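Local coordinates for reticulocyte binding protein (Streptococcus agalactiae COH1, PDB 3FAW) that probably hydrolyses alpha-1,6-glucosidic linkages in pullulan and branched alpha-glucans, as a secreted streptococcal pullulanase attached to the cell wall, at residues A[123-128]-A[403-408]; A[129-134]-A[180-185]; A[147-152]-A[184-189]; A[155-160]-A[206-211]; A[433-438]-A[464-469]. All blocks are in the same frame, centred on the assembly; numbering follows the deposited sequence.

From the N terminus, helix 122-129 opens the widest loop, which contact 1 closes 275 residues later on a loop of the catalytic barrel domain. Contacts 2, 3 and 4 all nest inside it and build the beta-rich carbohydrate-binding module. Contacts 2 and 3 finish on the same strand, 184-189, sharing Val184 and Trp185. Contact 4 starts after contact 3 has opened and closes beyond strand 184-189, so it crosses both; Trp185 packs on its Ala155 and Val158. Contact 5 follows in series and joins two helices of the barrel. Tyr408 of contact 1 reaches Met433 of contact 5, and Arg436 in its first helix bonds to Tyr131 and Gly133 of contact 2.

Contact 1. Residues A[123-128]-A[403-408]; sequences EFKDQL and DIEPNY
Lys125 and Glu405 meet tip to tip in a salt bridge, with NZ 2.9 Å from Glu405 OE2 on the anti lone pair of that oxygen. The same ammonium donates a hydrogen bond to Asn407 O at 3.2 Å, approaching from above the carbonyl plane. Pro406 O lies 2.8 Å from Lys125 NZ, but at too poor an angle to count as a bond. The lysine chain runs extended beyond CG, and its CD passes Tyr408 CD1 at 4.0 Å as the two side chains slide by in opposite directions. One residue along the helix, Asp126 takes a short bond from the phenol, 2.6 Å from Tyr408 OH to its OD1, on the syn lone pair; the carboxylate and ring planes are 76° apart. Further out, Ser154 OG holds Glu405 OE1. Asp126 OD2 and Tyr408 OH bond to the backbone nitrogens of Ala432 and Met433, respectively, at the start of helix 432-449, and Trp151 meets the Tyr408 ring. Helix 122-129 is thereby joined to the loop after helix 399-402 of the catalytic domain. With Lys125 and Glu405 both buried, their pairing probably offsets the cost of placing either charge inside, and the carbonyl oxygens of Pro406 and Asn407 may add negative potential around the ammonium.

Contact 2. Residues A[129-134]-A[180-185]; sequences YAYSGN and NNKGVW
A type I turn from Asn180 to Gly183 leads into strand 184-189 of the carbohydrate-binding module, and Tyr129 and Tyr131, where helix 122-129 gives way to loop, pack against it. Val184 CG2, the branch anti to the carbonyl carbon, sits almost centrally over one face of the Tyr131 ring, a CH-pi contact 3.3 Å from the centroid and 11° off the normal. Gly133 N lies over the centre of the opposite face, so the ring is sandwiched between its own loop and the strand. Lys182 CB comes to 3.9 Å from Tyr131 CD1, its side chain crossing the tyrosine at about a right angle. Within the turn, whose positive phi of 75° at Gly183 suits glycine, Asn180 OD1 accepts a hydrogen bond from Val184 N at 2.8 Å and a weak one from Lys182 N. Two carbonyl oxygens come close where the segments run nearest: Tyr129 O is 3.1 Å from Lys182 O, both acceptors with no hydrogen bond between them; Trp151 NE1 donates to Tyr129 O. Tyr129 CB rests 3.4 Å from Lys182 O, and its hydroxyl bonds to Gln120.

Contact 3. Residues A[147-152]-A[184-189]; sequences EASLWS and VWQTIL
Trp185, Val184 and Ala148 bury the most area where strands 146-151 and 184-189 run antiparallel, the axes of the two segments at 164°. Trp185 is held at both backbone and side chain. It forms a hydrogen-bonded pair with Leu150, N to Leu150 O at 2.7 Å and O from Leu150 N at 2.8 Å. With CG anti to the carbonyl carbon (chi1 -63°), its indole NE1 donates to Ser152 O at 2.9 Å. Ser152 O, just past the end of strand 146-151, lies 5° out of the indole plane, while the N-H comes in above the plane of the Ser152 carbonyl. Ala148 forms the next hydrogen-bonded pair with Thr187, its N 3.1 Å from Thr187 O. On the other face of the sheet, Val184 CG2 reaches the edge of the Trp151 ring at CD1, 3.8 Å away, and CG1 lies 4.1 Å from Ser149 CB. Gln186 NE2 donates to Ser149 OG at 3.1 Å. Strand 136-139 pairs with the far side of 146-151, and strand 170-179 with that of 184-189, while Trp185 packs on Leu177 and on Val158 of strand 157-164.

Contact 4. Residues A[155-160]-A[206-211]; sequences ADSVTM and EIKRGK
Ser157 and Thr159 form hydrogen-bonded pairs with Lys208 and Glu206, zipping strands 157-164 and 202-209 together antiparallel in the carbohydrate-binding module. Among the backbone bonds, Glu206 N reaches Thr159 O at 2.7 Å and Lys208 N reaches Ser157 O at 3.0 Å. At the start of strand 157-164 the pattern is broken by a classic beta bulge: Asp156 and Ser157 both face Lys208, whose O takes a bond of 2.8 Å from Asp156 N and only a weak one from Ser157 N. The polar side chains extend this end. Asp156 OD2 accepts Gly210 N at 2.7 Å, the N-H meeting it from above the carboxylate plane. Ser157 OG sits between the backbone N and the carbonyl carbon (chi1 65°), 3.2 Å from Lys208 CB; a water 2.8 Å from Ser157 OG is bonded to that hydroxyl and donates to Glu206 O. On the face carrying Val158 and Ile207 the contacts are apolar: Val158 packs on Ile207, and Ala155 CB, from the loop before the strand, lies 3.6 Å from Ile207 CG2. The guanidinium of Arg209 instead bonds Asp403 O, linking the module to the catalytic domain. The carboxylate of Asp156 thus spends its OD2 on a backbone N-H past the strand end, and Lys208 NZ, 6.7 Å from that OD2, could at most exert a long-range attraction.

Contact 5. Residues A[433-438]-A[464-469]; sequences MSRRVL and AAAIEL
Asp463 OD2, just ahead of helix 464-477, is gripped from both helices of this contact: Arg435 NH2 forms a salt bridge to it and Ala466 N a hydrogen bond. The two helices are neighbours on the outside of the (beta/alpha)8 barrel, helix 432-449 preceding barrel strand 453-456 and helix 464-477 following it. The axes of the two short segments approach to 10.1 Å with a signed crossing angle of -39°. Arg435 does most of the touching. Its CG stands anti to the backbone N (chi1 -173°), the direction of the facing helix, and the chain then bends at chi3. The guanidinium is laid over the first turn of that helix, with Ala466 N and Ala465 C over one of its faces, the nitrogen displaced toward the rim. Ala465 CB touches Arg435 NH2 at 3.7 Å, and Ala466 CB lies 3.8 Å from Arg435 NE, which also donates to Thr429 O. The CA atoms of Arg435 and Ala466 are 6.2 Å apart, the nearest approach of the two backbones by CA. Leu469 crosses the arginine chain at about a right angle, its CD2 4.0 Å from Arg435 CD. One turn on from Arg435, Leu438 CD2 rests 4.1 Å from Ala466 O, and the apolar contact is made by its CD1, 4.0 Å from Ile467 CD1.

Contact 1. Residues A[123-128]-A[403-408]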
# COMPACT_ATOMS: atom_id res chain seq x y z
N GLU A 123 27.60 2.78 -2.80
CA GLU A 123 28.10 1.84 -3.82
C GLU A 123 29.36 1.11 -3.35
O GLU A 123 29.51 -0.10 -3.57
CB GLU A 123 28.41 2.54 -5.15
CG GLU A 123 27.20 3.15 -5.87
CD GLU A 123 26.96 4.61 -5.53
OE1 GLU A 123 27.41 5.07 -4.46
OE2 GLU A 123 26.32 5.30 -6.35
N PHE A 124 30.26 1.85 -2.71
CA PHE A 124 31.49 1.28 -2.16
C PHE A 124 31.20 0.42 -0.92
O PHE A 124 31.84 -0.61 -0.72
CB PHE A 124 32.48 2.41 -1.81
CG PHE A 124 33.87 1.92 -1.41
CD1 PHE A 124 34.56 1.02 -2.21
CD2 PHE A 124 34.48 2.41 -0.26
CE1 PHE A 124 35.84 0.59 -1.85
CE2 PHE A 124 35.75 1.99 0.10
CZ PHE A 124 36.43 1.07 -0.69
N LYS A 125 30.23 0.84 -0.10
CA LYS A 125 29.77 0.04 1.04
C LYS A 125 29.19 -1.30 0.58
O LYS A 125 29.41 -2.32 1.24
CB LYS A 125 28.73 0.80 1.87
CG LYS A 125 29.31 1.94 2.72
CD LYS A 125 28.30 2.48 3.72
CE LYS A 125 28.97 3.48 4.66
NZ LYS A 125 28.02 4.15 5.59
N ASP A 126 28.46 -1.30 -0.53
CA ASP A 126 27.98 -2.55 -1.14
C ASP A 126 29.14 -3.40 -1.66
O ASP A 126 29.16 -4.61 -1.47
CB ASP A 126 27.02 -2.28 -2.31
CG ASP A 126 25.63 -1.85 -1.85
OD1 ASP A 126 25.30 -1.98 -0.65
OD2 ASP A 126 24.86 -1.40 -2.72
N GLN A 127 30.10 -2.76 -2.32
CA GLN A 127 31.29 -3.46 -2.82
C GLN A 127 32.00 -4.21 -1.69
O GLN A 127 32.38 -5.36 -1.85
CB GLN A 127 32.27 -2.51 -3.52
CG GLN A 127 33.51 -3.20 -4.12
CD GLN A 127 34.42 -2.26 -4.91
OE1 GLN A 127 33.96 -1.30 -5.53
NE2 GLN A 127 35.72 -2.55 -4.91
N LEU A 128 32.14 -3.54 -0.54
CA LEU A 128 32.88 -4.11 0.60
C LEU A 128 32.04 -5.01 1.49
O LEU A 128 32.54 -6.03 1.97
CB LEU A 128 33.46 -2.99 1.47
CG LEU A 128 34.49 -2.03 0.85
CD1 LEU A 128 35.01 -1.09 1.94
CD2 LEU A 128 35.64 -2.79 0.19
N ASP A 403 20.32 4.97 12.79
CA ASP A 403 21.09 4.57 13.97
C ASP A 403 21.91 3.31 13.73
O ASP A 403 22.97 3.15 14.32
CB ASP A 403 20.16 4.32 15.16
CG ASP A 403 19.63 5.60 15.79
OD1 ASP A 403 20.16 6.69 15.50
OD2 ASP A 403 18.68 5.50 16.59
N ILE A 404 21.42 2.41 12.88
CA ILE A 404 22.07 1.11 12.68
C ILE A 404 23.35 1.28 11.86
O ILE A 404 24.41 0.80 12.26
CB ILE A 404 21.14 0.11 11.96
CG1 ILE A 404 19.87 -0.12 12.79
CG2 ILE A 404 21.87 -1.22 11.73
CD1 ILE A 404 18.84 -1.01 12.11
N GLU A 405 23.22 1.94 10.72
CA GLU A 405 24.35 2.23 9.84
C GLU A 405 24.09 3.58 9.19
O GLU A 405 23.14 3.71 8.42
CB GLU A 405 24.49 1.14 8.78
CG GLU A 405 25.58 1.38 7.72
CD GLU A 405 27.00 1.44 8.30
OE1 GLU A 405 27.26 0.83 9.35
OE2 GLU A 405 27.85 2.09 7.67
N PRO A 406 24.92 4.59 9.49
CA PRO A 406 24.67 5.91 8.93
C PRO A 406 25.06 5.99 7.45
O PRO A 406 25.90 5.21 6.99
CB PRO A 406 25.55 6.83 9.78
CG PRO A 406 26.67 5.97 10.23
CD PRO A 406 26.11 4.57 10.36
N ASN A 407 24.44 6.92 6.73
CA ASN A 407 24.77 7.17 5.33
C ASN A 407 24.75 5.88 4.50
O ASN A 407 25.74 5.53 3.87
CB ASN A 407 26.15 7.83 5.22
CG ASN A 407 26.35 8.94 6.24
OD1 ASN A 407 25.79 10.03 6.11
ND2 ASN A 407 27.17 8.67 7.25
N TYR A 408 23.62 5.17 4.51
CA TYR A 408 23.49 3.99 3.65
C TYR A 408 22.04 3.60 3.29
O TYR A 408 21.69 3.55 2.11
CB TYR A 408 24.19 2.76 4.25
CG TYR A 408 23.96 1.56 3.36
CD1 TYR A 408 24.78 1.33 2.26
CD2 TYR A 408 22.87 0.72 3.56
CE1 TYR A 408 24.55 0.27 1.42
CE2 TYR A 408 22.62 -0.34 2.72
CZ TYR A 408 23.47 -0.56 1.65
OH TYR A 408 23.23 -1.62 0.80

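Contact 2. Residues A[129-134]-A[180-185]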
# COMPACT_ATOMS: atom_id res chain seq x y z
N TYR A 129 30.78 -4.64 1.72
CA TYR A 129 29.99 -5.24 2.81
C TYR A 129 28.68 -5.92 2.40
O TYR A 129 28.05 -6.55 3.24
CB TYR A 129 29.68 -4.18 3.87
CG TYR A 129 30.88 -3.34 4.26
CD1 TYR A 129 32.05 -3.93 4.70
CD2 TYR A 129 30.83 -1.95 4.18
CE1 TYR A 129 33.16 -3.16 5.05
CE2 TYR A 129 31.92 -1.17 4.53
CZ TYR A 129 33.08 -1.78 4.96
OH TYR A 129 34.17 -1.02 5.31
N ALA A 130 28.27 -5.81 1.13
CA ALA A 130 27.05 -6.47 0.68
C ALA A 130 27.07 -7.93 1.11
O ALA A 130 28.03 -8.65 0.85
CB ALA A 130 26.89 -6.35 -0.84
N TYR A 131 26.00 -8.36 1.79
CA TYR A 131 25.95 -9.66 2.44
C TYR A 131 24.73 -10.42 1.96
O TYR A 131 23.66 -9.85 1.79
CB TYR A 131 25.89 -9.45 3.96
CG TYR A 131 25.94 -10.71 4.79
CD1 TYR A 131 27.08 -11.51 4.81
CD2 TYR A 131 24.87 -11.08 5.61
CE1 TYR A 131 27.14 -12.66 5.59
CE2 TYR A 131 24.92 -12.22 6.40
CZ TYR A 131 26.05 -13.01 6.38
OH TYR A 131 26.09 -14.14 7.16
N SER A 132 24.91 -11.73 1.73
CA SER A 132 23.83 -12.59 1.24
C SER A 132 23.39 -13.67 2.25
O SER A 132 22.49 -14.45 1.95
CB SER A 132 24.26 -13.26 -0.07
OG SER A 132 24.57 -12.29 -1.06
N GLY A 133 24.01 -13.70 3.42
CA GLY A 133 23.68 -14.72 4.43
C GLY A 133 22.45 -14.38 5.25
O GLY A 133 21.78 -13.38 5.01
N ASN A 134 22.15 -15.22 6.23
CA ASN A 134 20.97 -15.02 7.08
C ASN A 134 21.13 -13.81 8.00
O ASN A 134 22.19 -13.58 8.56
CB ASN A 134 20.69 -16.28 7.92
CG ASN A 134 19.34 -16.22 8.63
OD1 ASN A 134 19.27 -16.38 9.85
ND2 ASN A 134 18.28 -15.98 7.87
N ASN A 180 32.22 -10.14 11.27
CA ASN A 180 32.92 -10.85 10.19
C ASN A 180 33.39 -9.87 9.09
O ASN A 180 33.23 -8.66 9.23
CB ASN A 180 32.04 -11.97 9.61
CG ASN A 180 30.86 -11.46 8.79
OD1 ASN A 180 30.70 -10.26 8.57
ND2 ASN A 180 30.02 -12.39 8.34
N ASN A 181 33.95 -10.41 8.01
CA ASN A 181 34.56 -9.58 6.96
C ASN A 181 33.57 -8.72 6.17
O ASN A 181 33.96 -7.70 5.59
CB ASN A 181 35.37 -10.46 5.99
CG ASN A 181 36.33 -9.65 5.12
OD1 ASN A 181 36.26 -9.69 3.89
ND2 ASN A 181 37.22 -8.91 5.77
N LYS A 182 32.30 -9.11 6.15
CA LYS A 182 31.25 -8.35 5.46
C LYS A 182 30.50 -7.38 6.38
O LYS A 182 29.46 -6.84 6.00
CB LYS A 182 30.25 -9.31 4.79
CG LYS A 182 30.86 -10.26 3.77
CD LYS A 182 31.29 -9.54 2.50
CE LYS A 182 32.15 -10.44 1.62
NZ LYS A 182 33.47 -10.74 2.24
N GLY A 183 31.04 -7.15 7.58
CA GLY A 183 30.44 -6.24 8.55
C GLY A 183 29.20 -6.78 9.25
O GLY A 183 28.36 -6.01 9.71
N VAL A 184 29.10 -8.11 9.34
CA VAL A 184 27.96 -8.77 9.98
C VAL A 184 28.32 -9.22 11.40
O VAL A 184 29.18 -10.08 11.59
CB VAL A 184 27.46 -9.99 9.16
CG1 VAL A 184 26.30 -10.68 9.88
CG2 VAL A 184 27.04 -9.56 7.77
N TRP A 185 27.66 -8.63 12.39
CA TRP A 185 27.90 -8.94 13.79
C TRP A 185 27.08 -10.15 14.21
O TRP A 185 25.88 -10.21 13.93
CB TRP A 185 27.56 -7.74 14.66
CG TRP A 185 28.42 -6.57 14.37
CD1 TRP A 185 28.25 -5.65 13.38
CD2 TRP A 185 29.61 -6.19 15.07
NE1 TRP A 185 29.25 -4.72 13.42
CE2 TRP A 185 30.10 -5.02 14.45
CE3 TRP A 185 30.30 -6.72 16.17
CZ2 TRP A 185 31.25 -4.37 14.89
CZ3 TRP A 185 31.45 -6.07 16.60
CH2 TRP A 185 31.91 -4.91 15.96

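Contact 3. Residues A[147-152]-A[184-189]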
# COMPACT_ATOMS: atom_id res chain seq x y z
N GLU A 147 20.70 -18.19 17.39
CA GLU A 147 21.74 -17.69 16.48
C GLU A 147 21.31 -16.32 15.93
O GLU A 147 20.31 -16.23 15.22
CB GLU A 147 21.94 -18.64 15.30
CG GLU A 147 22.42 -20.03 15.68
CD GLU A 147 22.57 -20.96 14.48
OE1 GLU A 147 22.43 -20.49 13.32
OE2 GLU A 147 22.84 -22.16 14.69
N ALA A 148 22.09 -15.29 16.25
CA ALA A 148 21.74 -13.91 15.91
C ALA A 148 22.75 -13.28 14.94
O ALA A 148 23.94 -13.56 15.01
CB ALA A 148 21.64 -13.07 17.17
N SER A 149 22.24 -12.44 14.04
CA SER A 149 23.06 -11.73 13.06
C SER A 149 22.52 -10.33 12.82
O SER A 149 21.31 -10.16 12.65
CB SER A 149 23.10 -12.50 11.73
OG SER A 149 24.04 -13.56 11.78
N LEU A 150 23.41 -9.34 12.82
CA LEU A 150 23.06 -7.94 12.53
C LEU A 150 24.12 -7.32 11.61
O LEU A 150 25.31 -7.35 11.92
CB LEU A 150 22.99 -7.12 13.83
CG LEU A 150 22.60 -5.64 13.65
CD1 LEU A 150 21.10 -5.51 13.41
CD2 LEU A 150 23.03 -4.81 14.85
N TRP A 151 23.67 -6.74 10.50
CA TRP A 151 24.58 -6.08 9.55
C TRP A 151 24.82 -4.63 9.97
O TRP A 151 23.87 -3.86 10.12
CB TRP A 151 23.99 -6.14 8.13
CG TRP A 151 24.86 -5.56 7.06
CD1 TRP A 151 25.86 -6.20 6.38
CD2 TRP A 151 24.80 -4.23 6.54
NE1 TRP A 151 26.43 -5.34 5.47
CE2 TRP A 151 25.80 -4.12 5.55
CE3 TRP A 151 24.01 -3.11 6.82
CZ2 TRP A 151 26.03 -2.94 4.83
CZ3 TRP A 151 24.23 -1.94 6.11
CH2 TRP A 151 25.23 -1.86 5.13
N SER A 152 26.09 -4.27 10.18
CA SER A 152 26.45 -2.91 10.62
C SER A 152 27.96 -2.66 10.48
O SER A 152 28.69 -2.65 11.47
CB SER A 152 26.00 -2.68 12.07
OG SER A 152 26.19 -1.34 12.46
N VAL A 184 29.10 -8.11 9.34
CA VAL A 184 27.96 -8.77 9.98
C VAL A 184 28.32 -9.22 11.40
O VAL A 184 29.18 -10.08 11.59
CB VAL A 184 27.46 -9.99 9.16
CG1 VAL A 184 26.30 -10.68 9.88
CG2 VAL A 184 27.04 -9.56 7.77
N TRP A 185 27.66 -8.63 12.39
CA TRP A 185 27.90 -8.94 13.79
C TRP A 185 27.08 -10.15 14.21
O TRP A 185 25.88 -10.21 13.93
CB TRP A 185 27.56 -7.74 14.66
CG TRP A 185 28.42 -6.57 14.37
CD1 TRP A 185 28.25 -5.65 13.38
CD2 TRP A 185 29.61 -6.19 15.07
NE1 TRP A 185 29.25 -4.72 13.42
CE2 TRP A 185 30.10 -5.02 14.45
CE3 TRP A 185 30.30 -6.72 16.17
CZ2 TRP A 185 31.25 -4.37 14.89
CZ3 TRP A 185 31.45 -6.07 16.60
CH2 TRP A 185 31.91 -4.91 15.96
N GLN A 186 27.72 -11.11 14.87
CA GLN A 186 27.09 -12.39 15.18
C GLN A 186 27.39 -12.91 16.59
O GLN A 186 28.45 -12.63 17.16
CB GLN A 186 27.54 -13.45 14.17
CG GLN A 186 27.30 -13.07 12.72
CD GLN A 186 27.73 -14.15 11.76
OE1 GLN A 186 28.90 -14.53 11.72
NE2 GLN A 186 26.78 -14.64 10.97
N THR A 187 26.44 -13.66 17.14
CA THR A 187 26.66 -14.44 18.36
C THR A 187 25.70 -15.62 18.44
O THR A 187 24.79 -15.76 17.62
CB THR A 187 26.53 -13.59 19.64
OG1 THR A 187 26.99 -14.34 20.76
CG2 THR A 187 25.08 -13.16 19.87
N ILE A 188 25.93 -16.48 19.42
CA ILE A 188 25.01 -17.57 19.76
C ILE A 188 24.65 -17.49 21.24
O ILE A 188 25.53 -17.59 22.11
CB ILE A 188 25.63 -18.95 19.47
CG1 ILE A 188 25.89 -19.12 17.97
CG2 ILE A 188 24.71 -20.06 19.97
CD1 ILE A 188 26.55 -20.43 17.62
N LEU A 189 23.36 -17.29 21.52
CA LEU A 189 22.87 -17.25 22.90
C LEU A 189 22.68 -18.69 23.39
O LEU A 189 22.22 -19.55 22.64
CB LEU A 189 21.57 -16.45 23.00
CG LEU A 189 21.55 -15.07 22.32
CD1 LEU A 189 20.23 -14.35 22.57
CD2 LEU A 189 22.72 -14.21 22.79

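Contact 4. Residues A[155-160]-A[206-211]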
# COMPACT_ATOMS: atom_id res chain seq x y z
N ALA A 155 30.30 -0.08 12.68
CA ALA A 155 30.27 -0.17 14.15
C ALA A 155 31.62 -0.55 14.76
O ALA A 155 32.32 -1.40 14.23
CB ALA A 155 29.21 -1.17 14.61
N ASP A 156 31.98 0.09 15.88
CA ASP A 156 33.14 -0.31 16.68
C ASP A 156 32.81 -1.55 17.52
O ASP A 156 33.65 -2.44 17.70
CB ASP A 156 33.57 0.80 17.65
CG ASP A 156 34.11 2.03 16.94
OD1 ASP A 156 34.52 1.91 15.77
OD2 ASP A 156 34.13 3.11 17.57
N SER A 157 31.58 -1.60 18.03
CA SER A 157 31.12 -2.73 18.81
C SER A 157 29.60 -2.82 18.77
O SER A 157 28.91 -1.80 18.61
CB SER A 157 31.59 -2.60 20.26
OG SER A 157 31.00 -1.47 20.88
N VAL A 158 29.08 -4.03 18.91
CA VAL A 158 27.64 -4.27 18.97
C VAL A 158 27.37 -5.20 20.15
O VAL A 158 28.02 -6.24 20.29
CB VAL A 158 27.10 -4.87 17.65
CG1 VAL A 158 25.62 -5.19 17.77
CG2 VAL A 158 27.34 -3.90 16.49
N THR A 159 26.43 -4.80 21.01
CA THR A 159 26.05 -5.56 22.19
C THR A 159 24.55 -5.80 22.19
O THR A 159 23.78 -4.87 21.94
CB THR A 159 26.43 -4.79 23.47
OG1 THR A 159 27.84 -4.51 23.47
CG2 THR A 159 26.07 -5.59 24.72
N MET A 160 24.13 -7.03 22.47
CA MET A 160 22.72 -7.35 22.62
C MET A 160 22.31 -7.17 24.08
O MET A 160 23.00 -7.63 24.99
CB MET A 160 22.42 -8.78 22.18
CG MET A 160 20.93 -9.10 22.09
SD MET A 160 20.55 -10.85 21.91
CE MET A 160 20.87 -11.12 20.17
N GLU A 206 22.82 -2.49 21.16
CA GLU A 206 23.52 -1.24 21.43
C GLU A 206 24.77 -1.14 20.55
O GLU A 206 25.70 -1.94 20.69
CB GLU A 206 23.90 -1.11 22.91
CG GLU A 206 24.39 0.29 23.28
CD GLU A 206 24.63 0.45 24.77
OE1 GLU A 206 25.46 -0.30 25.32
OE2 GLU A 206 24.00 1.34 25.38
N ILE A 207 24.77 -0.15 19.66
CA ILE A 207 25.86 0.03 18.70
C ILE A 207 26.72 1.20 19.14
O ILE A 207 26.21 2.27 19.47
CB ILE A 207 25.32 0.30 17.28
CG1 ILE A 207 24.44 -0.87 16.82
CG2 ILE A 207 26.47 0.50 16.29
CD1 ILE A 207 23.91 -0.72 15.41
N LYS A 208 28.04 0.99 19.16
CA LYS A 208 28.99 2.04 19.49
C LYS A 208 29.80 2.42 18.25
O LYS A 208 30.37 1.55 17.59
CB LYS A 208 29.93 1.57 20.60
CG LYS A 208 30.78 2.67 21.21
CD LYS A 208 31.60 2.14 22.38
CE LYS A 208 32.52 3.21 22.95
NZ LYS A 208 33.23 2.74 24.17
N ARG A 209 29.82 3.71 17.95
CA ARG A 209 30.69 4.28 16.92
C ARG A 209 31.40 5.49 17.52
O ARG A 209 30.84 6.58 17.58
CB ARG A 209 29.88 4.71 15.69
CG ARG A 209 29.37 3.57 14.84
CD ARG A 209 28.60 4.08 13.63
NE ARG A 209 27.39 4.78 14.04
CZ ARG A 209 26.19 4.23 14.20
NH1 ARG A 209 25.99 2.93 13.98
NH2 ARG A 209 25.17 4.99 14.59
N GLY A 210 32.63 5.28 17.98
CA GLY A 210 33.37 6.31 18.70
C GLY A 210 32.76 6.56 20.07
O GLY A 210 32.55 5.63 20.84
N LYS A 211 32.48 7.83 20.36
CA LYS A 211 31.94 8.24 21.66
C LYS A 211 30.45 7.90 21.83
O LYS A 211 29.97 7.71 22.95
CB LYS A 211 32.16 9.74 21.87
CG LYS A 211 31.82 10.25 23.27
CD LYS A 211 32.18 11.72 23.43
CE LYS A 211 31.75 12.25 24.79
NZ LYS A 211 32.13 13.68 24.97
O HOH W 1 28.32 -1.62 21.79

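Contact 5. Residues A[433-438]-A[464-469]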
# COMPACT_ATOMS: atom_id res chain seq x y z
N MET A 433 21.49 -3.74 0.67
CA MET A 433 20.91 -4.26 1.92
C MET A 433 19.53 -3.65 2.19
O MET A 433 18.72 -4.25 2.89
CB MET A 433 21.86 -4.02 3.10
CG MET A 433 23.26 -4.59 2.91
SD MET A 433 23.32 -6.35 2.53
CE MET A 433 23.29 -6.34 0.74
N SER A 434 19.26 -2.48 1.62
CA SER A 434 17.93 -1.88 1.66
C SER A 434 16.99 -2.65 0.72
O SER A 434 15.82 -2.88 1.04
CB SER A 434 17.97 -0.41 1.24
OG SER A 434 18.73 0.36 2.16
N ARG A 435 17.50 -3.02 -0.46
CA ARG A 435 16.76 -3.89 -1.37
C ARG A 435 16.48 -5.25 -0.72
O ARG A 435 15.39 -5.79 -0.87
CB ARG A 435 17.51 -4.07 -2.69
CG ARG A 435 16.71 -4.83 -3.74
CD ARG A 435 17.44 -4.85 -5.07
NE ARG A 435 17.40 -3.56 -5.74
CZ ARG A 435 17.97 -3.30 -6.92
NH1 ARG A 435 18.64 -4.25 -7.57
NH2 ARG A 435 17.87 -2.09 -7.44
N ARG A 436 17.46 -5.79 0.01
CA ARG A 436 17.26 -7.04 0.76
C ARG A 436 16.10 -6.96 1.75
O ARG A 436 15.30 -7.90 1.85
CB ARG A 436 18.54 -7.44 1.51
CG ARG A 436 19.53 -8.26 0.68
CD ARG A 436 20.45 -9.07 1.58
NE ARG A 436 19.72 -10.09 2.32
CZ ARG A 436 20.24 -10.87 3.27
NH1 ARG A 436 21.51 -10.75 3.62
NH2 ARG A 436 19.48 -11.77 3.88
N VAL A 437 16.00 -5.85 2.48
CA VAL A 437 14.93 -5.66 3.46
C VAL A 437 13.55 -5.80 2.81
O VAL A 437 12.68 -6.49 3.32
CB VAL A 437 15.03 -4.29 4.17
CG1 VAL A 437 13.75 -4.01 4.96
CG2 VAL A 437 16.26 -4.24 5.07
N LEU A 438 13.37 -5.13 1.67
CA LEU A 438 12.12 -5.19 0.91
C LEU A 438 11.85 -6.60 0.38
O LEU A 438 10.78 -7.17 0.64
CB LEU A 438 12.15 -4.18 -0.25
CG LEU A 438 10.90 -4.05 -1.13
CD1 LEU A 438 10.85 -2.68 -1.80
CD2 LEU A 438 10.82 -5.16 -2.18
N ALA A 464 12.16 0.54 -10.23
CA ALA A 464 11.47 -0.59 -10.85
C ALA A 464 12.19 -1.92 -10.62
O ALA A 464 11.55 -2.96 -10.49
CB ALA A 464 11.28 -0.33 -12.34
N ALA A 465 13.53 -1.87 -10.57
CA ALA A 465 14.35 -3.07 -10.37
C ALA A 465 14.06 -3.81 -9.06
O ALA A 465 14.02 -5.05 -9.05
CB ALA A 465 15.83 -2.71 -10.47
N ALA A 466 13.88 -3.07 -7.97
CA ALA A 466 13.59 -3.67 -6.67
C ALA A 466 12.21 -4.34 -6.64
O ALA A 466 12.05 -5.43 -6.08
CB ALA A 466 13.69 -2.63 -5.56
N ILE A 467 11.22 -3.70 -7.25
CA ILE A 467 9.85 -4.23 -7.28
C ILE A 467 9.76 -5.42 -8.25
O ILE A 467 9.05 -6.39 -7.98
CB ILE A 467 8.81 -3.15 -7.65
CG1 ILE A 467 8.95 -1.92 -6.75
CG2 ILE A 467 7.40 -3.71 -7.54
CD1 ILE A 467 8.82 -2.21 -5.25
N GLU A 468 10.48 -5.33 -9.38
CA GLU A 468 10.63 -6.46 -10.30
C GLU A 468 11.16 -7.69 -9.57
O GLU A 468 10.61 -8.78 -9.69
CB GLU A 468 11.60 -6.11 -11.44
CG GLU A 468 10.96 -5.56 -12.70
CD GLU A 468 10.24 -6.61 -13.54
OE1 GLU A 468 10.13 -7.78 -13.10
OE2 GLU A 468 9.77 -6.27 -14.65
N LEU A 469 12.24 -7.49 -8.82
CA LEU A 469 12.88 -8.58 -8.08
C LEU A 469 11.94 -9.15 -7.02
O LEU A 469 11.84 -10.36 -6.86
CB LEU A 469 14.18 -8.11 -7.43
CG LEU A 469 15.05 -9.16 -6.73
CD1 LEU A 469 15.51 -10.22 -7.72
CD2 LEU A 469 16.24 -8.51 -6.05